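Local structure of DotI (3WZ4) at residues 68-74 and 94-100. The protein is an inner-membrane component of the Legionella type IVB secretion system, seen here as its periplasmic domain, whose own molecular role is not established. Residues are numbered along the deposited sequence.
Sequences VSAVATR and MPILVTY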
ATOM      1  N   VAL A  68       8.882  -4.570  10.507  1.00 10.91           N
ATOM      2  CA  VAL A  68       7.637  -4.969   9.866  1.00 12.18           C
ATOM      3  C   VAL A  68       7.880  -5.552   8.479  1.00 12.61           C
ATOM      4  O   VAL A  68       8.633  -4.996   7.682  1.00 12.04           O
ATOM      5  CB  VAL A  68       6.659  -3.788   9.754  1.00 13.80           C
ATOM      6  CG1 VAL A  68       5.289  -4.281   9.317  1.00 14.81           C
ATOM      7  CG2 VAL A  68       6.563  -3.063  11.085  1.00 13.63           C
ATOM      8  N   SER A  69       7.239  -6.683   8.203  1.00 12.66           N
ATOM      9  CA  SER A  69       7.317  -7.317   6.894  1.00 13.26           C
ATOM     10  C   SER A  69       5.956  -7.881   6.524  1.00 14.42           C
ATOM     11  O   SER A  69       5.047  -7.920   7.354  1.00 13.98           O
ATOM     12  CB  SER A  69       8.369  -8.430   6.893  1.00 15.49           C
ATOM     13  OG  SER A  69       8.000  -9.483   7.768  1.00 14.51           O
ATOM     14  N   ALA A  70       5.812  -8.313   5.277  1.00 14.09           N
ATOM     15  CA  ALA A  70       4.547  -8.874   4.816  1.00 14.79           C
ATOM     16  C   ALA A  70       4.712  -9.718   3.560  1.00 14.28           C
ATOM     17  O   ALA A  70       5.643  -9.523   2.780  1.00 17.62           O
ATOM     18  CB  ALA A  70       3.528  -7.767   4.580  1.00 13.95           C
ATOM     19  N   VAL A  71       3.795 -10.660   3.373  1.00 15.23           N
ATOM     20  CA  VAL A  71       3.770 -11.480   2.171  1.00 17.28           C
ATOM     21  C   VAL A  71       2.334 -11.608   1.691  1.00 17.22           C
ATOM     22  O   VAL A  71       1.402 -11.585   2.498  1.00 15.66           O
ATOM     23  CB  VAL A  71       4.344 -12.889   2.426  1.00 17.37           C
ATOM     24  CG1 VAL A  71       5.809 -12.806   2.842  1.00 20.08           C
ATOM     25  CG2 VAL A  71       3.521 -13.616   3.479  1.00 16.59           C
ATOM     26  N   ALA A  72       2.157 -11.734   0.380  1.00 16.01           N
ATOM     27  CA  ALA A  72       0.826 -11.906  -0.190  1.00 17.25           C
ATOM     28  C   ALA A  72       0.262 -13.277   0.165  1.00 19.93           C
ATOM     29  O   ALA A  72       0.921 -14.297  -0.032  1.00 18.09           O
ATOM     30  CB  ALA A  72       0.864 -11.720  -1.698  1.00 16.66           C
ATOM     31  N   THR A  73      -0.957 -13.292   0.696  1.00 19.32           N
ATOM     32  CA  THR A  73      -1.621 -14.534   1.079  1.00 19.60           C
ATOM     33  C   THR A  73      -2.289 -15.196  -0.121  1.00 22.19           C
ATOM     34  O   THR A  73      -2.249 -16.417  -0.273  1.00 22.38           O
ATOM     35  CB  THR A  73      -2.668 -14.289   2.183  1.00 20.08           C
ATOM     36  OG1 THR A  73      -2.011 -14.264   3.456  1.00 32.28           O
ATOM     37  CG2 THR A  73      -3.718 -15.389   2.185  1.00 27.50           C
ATOM     38  N   ARG A  74      -2.902 -14.378  -0.968  1.00 17.34           N
ATOM     39  CA  ARG A  74      -3.482 -14.845  -2.219  1.00 18.96           C
ATOM     40  C   ARG A  74      -3.222 -13.821  -3.317  1.00 21.13           C
ATOM     41  O   ARG A  74      -2.782 -12.704  -3.041  1.00 16.69           O
ATOM     42  CB  ARG A  74      -4.983 -15.109  -2.059  1.00 18.09           C
ATOM     43  CG  ARG A  74      -5.290 -16.460  -1.430  1.00 23.07           C
ATOM     44  CD  ARG A  74      -6.581 -16.455  -0.626  1.00 27.44           C
ATOM     45  NE  ARG A  74      -7.781 -16.605  -1.448  1.00 32.49           N
ATOM     46  CZ  ARG A  74      -8.079 -17.695  -2.149  1.00 30.04           C
ATOM     47  NH1 ARG A  74      -7.250 -18.730  -2.153  1.00 38.28           N
ATOM     48  NH2 ARG A  74      -9.199 -17.749  -2.859  1.00 25.62           N
HETATM   49  N   MSE A  94      -6.226  -7.447  -2.177  1.00 15.18           N
HETATM   50  CA  MSE A  94      -5.269  -8.516  -1.919  1.00 16.82           C
HETATM   51  C   MSE A  94      -5.122  -8.761  -0.424  1.00 16.38           C
HETATM   52  O   MSE A  94      -4.940  -7.821   0.347  1.00 14.47           O
HETATM   53  CB  MSE A  94      -3.902  -8.181  -2.527  1.00 14.18           C
HETATM   54  CG  MSE A  94      -2.953  -9.374  -2.604  1.00 16.12           C
HETATM   55 SE   MSE A  94      -1.200  -8.938  -3.351  1.00 28.08          SE
HETATM   56  CE  MSE A  94      -0.506  -7.893  -1.857  1.00 18.92           C
ATOM     57  N   PRO A  95      -5.213 -10.032  -0.009  1.00 19.79           N
ATOM     58  CA  PRO A  95      -4.991 -10.410   1.389  1.00 18.17           C
ATOM     59  C   PRO A  95      -3.501 -10.590   1.670  1.00 14.20           C
ATOM     60  O   PRO A  95      -2.764 -11.060   0.806  1.00 17.94           O
ATOM     61  CB  PRO A  95      -5.710 -11.754   1.492  1.00 17.36           C
ATOM     62  CG  PRO A  95      -5.551 -12.348   0.132  1.00 18.48           C
ATOM     63  CD  PRO A  95      -5.581 -11.189  -0.843  1.00 17.40           C
ATOM     64  N   ILE A  96      -3.064 -10.220   2.867  1.00 13.48           N
ATOM     65  CA  ILE A  96      -1.654 -10.322   3.218  1.00 17.59           C
ATOM     66  C   ILE A  96      -1.462 -10.828   4.641  1.00 18.19           C
ATOM     67  O   ILE A  96      -2.371 -10.752   5.469  1.00 16.59           O
ATOM     68  CB  ILE A  96      -0.935  -8.955   3.087  1.00 15.79           C
ATOM     69  CG1 ILE A  96      -1.527  -7.943   4.071  1.00 14.92           C
ATOM     70  CG2 ILE A  96      -1.021  -8.434   1.665  1.00 16.41           C
ATOM     71  CD1 ILE A  96      -0.883  -6.571   4.001  1.00 14.49           C
ATOM     72  N   LEU A  97      -0.270 -11.347   4.914  1.00 17.81           N
ATOM     73  CA  LEU A  97       0.114 -11.714   6.270  1.00 17.72           C
ATOM     74  C   LEU A  97       1.212 -10.776   6.756  1.00 15.57           C
ATOM     75  O   LEU A  97       2.340 -10.831   6.273  1.00 16.88           O
ATOM     76  CB  LEU A  97       0.600 -13.162   6.328  1.00 16.56           C
ATOM     77  CG  LEU A  97       1.009 -13.648   7.721  1.00 20.74           C
ATOM     78  CD1 LEU A  97      -0.189 -13.625   8.663  1.00 20.04           C
ATOM     79  CD2 LEU A  97       1.633 -15.039   7.659  1.00 22.88           C
ATOM     80  N   VAL A  98       0.880  -9.912   7.709  1.00 15.09           N
ATOM     81  CA  VAL A  98       1.837  -8.941   8.220  1.00 15.72           C
ATOM     82  C   VAL A  98       2.524  -9.474   9.473  1.00 17.68           C
ATOM     83  O   VAL A  98       1.883 -10.085  10.327  1.00 19.32           O
ATOM     84  CB  VAL A  98       1.161  -7.590   8.536  1.00 16.10           C
ATOM     85  CG1 VAL A  98       2.189  -6.570   8.984  1.00 11.64           C
ATOM     86  CG2 VAL A  98       0.400  -7.077   7.319  1.00 14.27           C
ATOM     87  N   THR A  99       3.830  -9.243   9.571  1.00 18.31           N
ATOM     88  CA  THR A  99       4.611  -9.693  10.717  1.00 17.13           C
ATOM     89  C   THR A  99       5.332  -8.536  11.413  1.00 17.61           C
ATOM     90  O   THR A  99       6.134  -7.833  10.800  1.00 17.08           O
ATOM     91  CB  THR A  99       5.648 -10.754  10.304  1.00 17.00           C
ATOM     92  OG1 THR A  99       4.974 -11.899   9.771  1.00 18.78           O
ATOM     93  CG2 THR A  99       6.492 -11.177  11.495  1.00 17.39           C
ATOM     94  N   TYR A 100       5.027  -8.343  12.693  1.00 18.04           N
ATOM     95  CA  TYR A 100       5.738  -7.391  13.539  1.00 15.21           C
ATOM     96  C   TYR A 100       6.607  -8.177  14.512  1.00 17.72           C
ATOM     97  O   TYR A 100       6.088  -8.957  15.310  1.00 19.18           O
ATOM     98  CB  TYR A 100       4.746  -6.541  14.331  1.00 17.93           C
ATOM     99  CG  TYR A 100       3.802  -5.709  13.492  1.00 17.36           C
ATOM    100  CD1 TYR A 100       2.656  -6.266  12.940  1.00 18.20           C
ATOM    101  CD2 TYR A 100       4.048  -4.358  13.268  1.00 17.22           C
ATOM    102  CE1 TYR A 100       1.785  -5.507  12.179  1.00 16.49           C
ATOM    103  CE2 TYR A 100       3.181  -3.590  12.508  1.00 18.09           C
ATOM    104  CZ  TYR A 100       2.053  -4.171  11.965  1.00 20.04           C
ATOM    105  OH  TYR A 100       1.187  -3.414  11.209  1.00 17.86           O
TER
HETATM  106  O   HOH W   1       8.714  -8.800  10.370  1.00 13.47           O
HETATM  107  O   HOH W   2      -3.947 -13.149   4.791  1.00 21.34           O
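Residues 68-74 and 94-100 form an antiparallel strand pair. It belongs to the hairpin of strands 67-84 and 87-101, in the helix-covered sheet of a domain related to the NTF2 superfamily. The short strand axes approach to 4.6 Å at 162°. S69 and T99 are a hydrogen-bonded pair: S69 N to T99 O is 3.0 Å and T99 N to S69 O 2.9 Å. V71 and L97 repeat this, with V71 N to L97 O at 3.2 Å and L97 N to V71 O at 2.9 Å. Where 68-74 leaves the regular strand, T73 N still reaches P95 O at 2.9 Å. Proline has no backbone N-H to give in return. The R74 side chain packs its CB on P95 CG at 3.6 Å.

V68, A70, V98 and Y100 share one face. V68 CG1 makes a CH-pi contact over the Y100 ring, 4.2 Å from its centroid. V61 of helix 57-63 touches both residues, and F22 packs on A70, I96 and V98. On the other face a water bridges S69 OG and T99 O, and T99 OG1 is hydrogen-bonded to Q108 NE2. Thus one face of the pair is mainly apolar, while the other mixes S69 and T99 with aliphatic V71 and L97.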